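Local structure of acetone carboxylase alpha subunit (Xanthobacter autotrophicus Py2, 5M45) at residues 543-555 against 622-634. The protein is the alpha subunit of acetone carboxylase, a member of the hydantoinase B/oxoprolinase family that assembles with other protein chains into a larger complex. Sequence-based numbering, arbitrary orientation.
Sequences SSDWGLMGGYPAA and MRGGPGFGDPLDR
A type I' beta turn, Leu548 to Gly551, reverses the chain against the glycine-rich run Gly624-Gly629, and backbone hydrogen bonds join the two. Gly627 reaches both limbs of the turn: Leu548 N gives to Gly627 O at 3.0 Å, and Gly627 N to Tyr552 O in a nearly straight hydrogen bond (172°). Leu548 O takes Gly629 N at 3.0 Å and also closes the turn by accepting Gly551 N. Lacking side chains, Gly550 and Gly551 let the backbones come close, with Gly551 and Phe628 CA atoms 4.2 Å apart. In this hydantoinase B/oxoprolinase family protein the contact ties the loop leading to strand 559-563 to the one following strand 617-621, neighbours in one antiparallel sheet. Pro626 wedges in beside Asp545 and Trp546, its CB 3.2 Å from Trp546 O and also against Asp545 OD2. With chi1 at 57°, Asp545 CG sits over its own backbone, which leaves OD2 to accept Ala554 N on its syn side; OD1 is bridged by a water to Gly624 O. At the turn the extended Met549 chain brings SD to 3.7 Å from Phe628 CE2, an oblique Met-aromatic contact, and Leu548 CD2 lies about 4.1 Å from CD2 and CE2 of Phe628. Pro631 CG meets the Tyr552 ring at its edge, 3.7 Å from CE1, while the Tyr552 hydroxyl is hydrogen-bonded to an acidic side chain of another protein's chain.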
loop_
_atom_site.group_PDB
_atom_site.type_symbol
_atom_site.label_atom_id
_atom_site.label_comp_id
_atom_site.label_asym_id
_atom_site.label_seq_id
_atom_site.Cartn_x
_atom_site.Cartn_y
_atom_site.Cartn_z
ATOM N N SER A 543 -24.686 -2.420 23.535
ATOM C CA SER A 543 -25.606 -1.810 22.599
ATOM C C SER A 543 -25.304 -0.312 22.530
ATOM O O SER A 543 -25.367 0.359 23.553
ATOM C CB SER A 543 -27.060 -2.007 23.053
ATOM O OG SER A 543 -27.451 -3.350 22.956
ATOM N N SER A 544 -25.010 0.217 21.343
ATOM C CA SER A 544 -24.617 1.641 21.218
ATOM C C SER A 544 -25.818 2.617 21.358
ATOM O O SER A 544 -25.698 3.682 22.008
ATOM C CB SER A 544 -23.855 1.897 19.897
ATOM O OG SER A 544 -24.512 1.311 18.765
ATOM N N ASP A 545 -26.951 2.258 20.754
ATOM C CA ASP A 545 -28.187 3.040 20.876
ATOM C C ASP A 545 -28.813 2.901 22.273
ATOM O O ASP A 545 -28.582 1.908 22.952
ATOM C CB ASP A 545 -29.191 2.570 19.829
ATOM C CG ASP A 545 -29.489 1.070 19.936
ATOM O OD1 ASP A 545 -28.556 0.264 19.633
ATOM O OD2 ASP A 545 -30.628 0.722 20.346
ATOM N N TRP A 546 -29.527 3.924 22.733
ATOM C CA TRP A 546 -30.331 3.876 23.958
ATOM C C TRP A 546 -31.792 4.181 23.550
ATOM O O TRP A 546 -32.045 4.966 22.609
ATOM C CB TRP A 546 -29.895 4.947 25.003
ATOM C CG TRP A 546 -28.513 4.871 25.618
ATOM C CD1 TRP A 546 -27.438 4.127 25.202
ATOM C CD2 TRP A 546 -28.051 5.614 26.764
ATOM N NE1 TRP A 546 -26.345 4.367 26.004
ATOM C CE2 TRP A 546 -26.693 5.272 26.971
ATOM C CE3 TRP A 546 -28.650 6.556 27.623
ATOM C CZ2 TRP A 546 -25.940 5.796 28.045
ATOM C CZ3 TRP A 546 -27.928 7.070 28.670
ATOM C CH2 TRP A 546 -26.567 6.710 28.865
ATOM N N GLY A 547 -32.738 3.612 24.282
ATOM C CA GLY A 547 -34.121 4.029 24.202
ATOM C C GLY A 547 -34.361 5.414 24.796
ATOM O O GLY A 547 -33.508 5.957 25.527
ATOM N N LEU A 548 -35.520 5.993 24.506
ATOM C CA LEU A 548 -35.836 7.369 24.875
ATOM C C LEU A 548 -37.077 7.419 25.776
ATOM O O LEU A 548 -38.076 6.742 25.495
ATOM C CB LEU A 548 -36.082 8.180 23.582
ATOM C CG LEU A 548 -36.402 9.679 23.649
ATOM C CD1 LEU A 548 -35.302 10.442 24.355
ATOM C CD2 LEU A 548 -36.600 10.305 22.269
ATOM N N MET A 549 -37.021 8.256 26.810
ATOM C CA MET A 549 -38.164 8.568 27.696
ATOM C C MET A 549 -38.872 7.308 28.251
ATOM O O MET A 549 -40.112 7.247 28.354
ATOM C CB MET A 549 -39.145 9.496 26.985
ATOM C CG MET A 549 -38.641 10.912 26.762
ATOM S SD MET A 549 -39.540 11.814 25.464
ATOM C CE MET A 549 -38.452 13.225 25.344
ATOM N N GLY A 550 -38.064 6.306 28.594
ATOM C CA GLY A 550 -38.555 5.061 29.180
ATOM C C GLY A 550 -38.316 3.807 28.348
ATOM O O GLY A 550 -38.496 2.684 28.851
ATOM N N GLY A 551 -37.995 3.990 27.070
ATOM C CA GLY A 551 -37.663 2.898 26.175
ATOM C C GLY A 551 -36.284 2.317 26.434
ATOM O O GLY A 551 -35.445 2.949 27.119
ATOM N N TYR A 552 -36.054 1.128 25.878
ATOM C CA TYR A 552 -34.828 0.343 26.066
ATOM C C TYR A 552 -33.977 0.278 24.800
ATOM O O TYR A 552 -34.516 0.452 23.671
ATOM C CB TYR A 552 -35.200 -1.097 26.499
ATOM C CG TYR A 552 -35.719 -1.173 27.946
ATOM C CD1 TYR A 552 -37.043 -0.859 28.258
ATOM C CD2 TYR A 552 -34.883 -1.584 28.986
ATOM C CE1 TYR A 552 -37.518 -0.973 29.578
ATOM C CE2 TYR A 552 -35.351 -1.682 30.291
ATOM C CZ TYR A 552 -36.675 -1.338 30.582
ATOM O OH TYR A 552 -37.109 -1.413 31.902
ATOM N N PRO A 553 -32.654 0.013 24.948
ATOM C CA PRO A 553 -31.795 -0.217 23.788
ATOM C C PRO A 553 -32.226 -1.470 23.002
ATOM O O PRO A 553 -32.770 -2.410 23.589
ATOM C CB PRO A 553 -30.417 -0.497 24.410
ATOM C CG PRO A 553 -30.497 -0.012 25.830
ATOM C CD PRO A 553 -31.923 -0.205 26.212
ATOM N N ALA A 554 -31.936 -1.479 21.708
ATOM C CA ALA A 554 -31.985 -2.717 20.932
ATOM C C ALA A 554 -31.093 -3.792 21.563
ATOM O O ALA A 554 -30.176 -3.486 22.342
ATOM C CB ALA A 554 -31.512 -2.457 19.510
ATOM N N ALA A 555 -31.321 -5.049 21.170
ATOM C CA ALA A 555 -30.417 -6.149 21.515
ATOM C C ALA A 555 -29.004 -5.895 20.996
ATOM O O ALA A 555 -28.831 -5.201 19.994
ATOM C CB ALA A 555 -30.944 -7.458 20.950
ATOM N N MET A 622 -28.300 -8.839 11.607
ATOM C CA MET A 622 -28.421 -7.370 11.510
ATOM C C MET A 622 -29.187 -6.789 12.702
ATOM O O MET A 622 -30.237 -7.317 13.095
ATOM C CB MET A 622 -29.128 -6.960 10.200
ATOM C CG MET A 622 -28.207 -6.864 8.989
ATOM S SD MET A 622 -27.164 -8.294 8.578
ATOM C CE MET A 622 -28.415 -9.509 8.185
ATOM N N ARG A 623 -28.684 -5.692 13.255
ATOM C CA ARG A 623 -29.241 -5.158 14.519
ATOM C C ARG A 623 -30.564 -4.389 14.390
ATOM O O ARG A 623 -30.895 -3.826 13.337
ATOM C CB ARG A 623 -28.233 -4.210 15.198
ATOM C CG ARG A 623 -26.771 -4.665 15.306
ATOM C CD ARG A 623 -26.583 -5.999 16.017
ATOM N NE ARG A 623 -25.139 -6.262 16.227
ATOM C CZ ARG A 623 -24.424 -7.263 15.714
ATOM N NH1 ARG A 623 -24.944 -8.209 14.938
ATOM N NH2 ARG A 623 -23.134 -7.343 16.020
ATOM N N GLY A 624 -31.289 -4.362 15.497
ATOM C CA GLY A 624 -32.479 -3.551 15.656
ATOM C C GLY A 624 -32.165 -2.136 16.130
ATOM O O GLY A 624 -31.002 -1.774 16.389
ATOM N N GLY A 625 -33.226 -1.334 16.199
ATOM C CA GLY A 625 -33.188 0.048 16.693
ATOM C C GLY A 625 -33.853 0.214 18.077
ATOM O O GLY A 625 -34.577 -0.676 18.509
ATOM N N PRO A 626 -33.592 1.352 18.751
ATOM C CA PRO A 626 -34.079 1.627 20.110
ATOM C C PRO A 626 -35.577 1.960 20.259
ATOM O O PRO A 626 -36.228 2.453 19.328
ATOM C CB PRO A 626 -33.226 2.821 20.537
ATOM C CG PRO A 626 -32.952 3.566 19.246
ATOM C CD PRO A 626 -32.760 2.456 18.225
ATOM N N GLY A 627 -36.102 1.689 21.452
ATOM C CA GLY A 627 -37.527 1.899 21.761
ATOM C C GLY A 627 -37.839 3.301 22.335
ATOM O O GLY A 627 -36.904 4.081 22.658
ATOM N N PHE A 628 -39.151 3.596 22.447
ATOM C CA PHE A 628 -39.695 4.825 22.999
ATOM C C PHE A 628 -40.786 4.586 24.053
ATOM O O PHE A 628 -41.763 3.865 23.801
ATOM C CB PHE A 628 -40.331 5.698 21.887
ATOM C CG PHE A 628 -40.868 7.015 22.407
ATOM C CD1 PHE A 628 -42.147 7.105 22.935
ATOM C CD2 PHE A 628 -40.070 8.131 22.417
ATOM C CE1 PHE A 628 -42.619 8.307 23.486
ATOM C CE2 PHE A 628 -40.552 9.354 22.949
ATOM C CZ PHE A 628 -41.809 9.428 23.472
ATOM N N GLY A 629 -40.659 5.268 25.196
ATOM C CA GLY A 629 -41.682 5.228 26.261
ATOM C C GLY A 629 -41.683 3.982 27.138
ATOM O O GLY A 629 -41.072 2.973 26.807
ATOM N N ASP A 630 -42.433 4.045 28.232
ATOM C CA ASP A 630 -42.568 2.921 29.167
ATOM C C ASP A 630 -43.279 1.739 28.499
ATOM O O ASP A 630 -44.411 1.891 28.074
ATOM C CB ASP A 630 -43.377 3.390 30.405
ATOM C CG ASP A 630 -43.404 2.363 31.566
ATOM O OD1 ASP A 630 -43.042 1.187 31.374
ATOM O OD2 ASP A 630 -43.807 2.772 32.697
ATOM N N PRO A 631 -42.644 0.543 28.457
ATOM C CA PRO A 631 -43.321 -0.632 27.862
ATOM C C PRO A 631 -44.637 -0.985 28.523
ATOM O O PRO A 631 -45.490 -1.613 27.903
ATOM C CB PRO A 631 -42.330 -1.779 28.131
ATOM C CG PRO A 631 -41.006 -1.119 28.248
ATOM C CD PRO A 631 -41.271 0.214 28.885
ATOM N N LEU A 632 -44.810 -0.587 29.789
ATOM C CA LEU A 632 -46.083 -0.835 30.482
ATOM C C LEU A 632 -47.278 -0.036 29.914
ATOM O O LEU A 632 -48.439 -0.323 30.241
ATOM C CB LEU A 632 -45.921 -0.555 32.005
ATOM C CG LEU A 632 -46.443 -1.660 32.918
ATOM C CD1 LEU A 632 -45.589 -2.905 32.783
ATOM C CD2 LEU A 632 -46.390 -1.163 34.351
ATOM N N ASP A 633 -46.991 0.971 29.085
ATOM C CA ASP A 633 -48.008 1.719 28.375
ATOM C C ASP A 633 -48.269 1.237 26.946
ATOM O O ASP A 633 -49.123 1.812 26.273
ATOM C CB ASP A 633 -47.673 3.204 28.393
ATOM C CG ASP A 633 -47.787 3.798 29.848
ATOM O OD1 ASP A 633 -48.662 3.353 30.590
ATOM O OD2 ASP A 633 -46.980 4.643 30.301
ATOM N N ARG A 634 -47.575 0.190 26.472
ATOM C CA ARG A 634 -47.821 -0.304 25.123
ATOM C C ARG A 634 -49.238 -0.873 25.028
ATOM O O ARG A 634 -49.712 -1.483 25.971
ATOM C CB ARG A 634 -46.821 -1.376 24.711
ATOM C CG ARG A 634 -46.978 -1.889 23.267
ATOM C CD ARG A 634 -45.681 -2.487 22.799
ATOM N NE ARG A 634 -45.633 -3.054 21.460
ATOM C CZ ARG A 634 -45.583 -2.335 20.317
ATOM N NH1 ARG A 634 -45.690 -1.010 20.333
ATOM N NH2 ARG A 634 -45.481 -2.954 19.136
HETATM O O HOH W 1 -28.487 -1.381 17.463
HETATM O O HOH W 2 -30.342 -5.979 17.795
#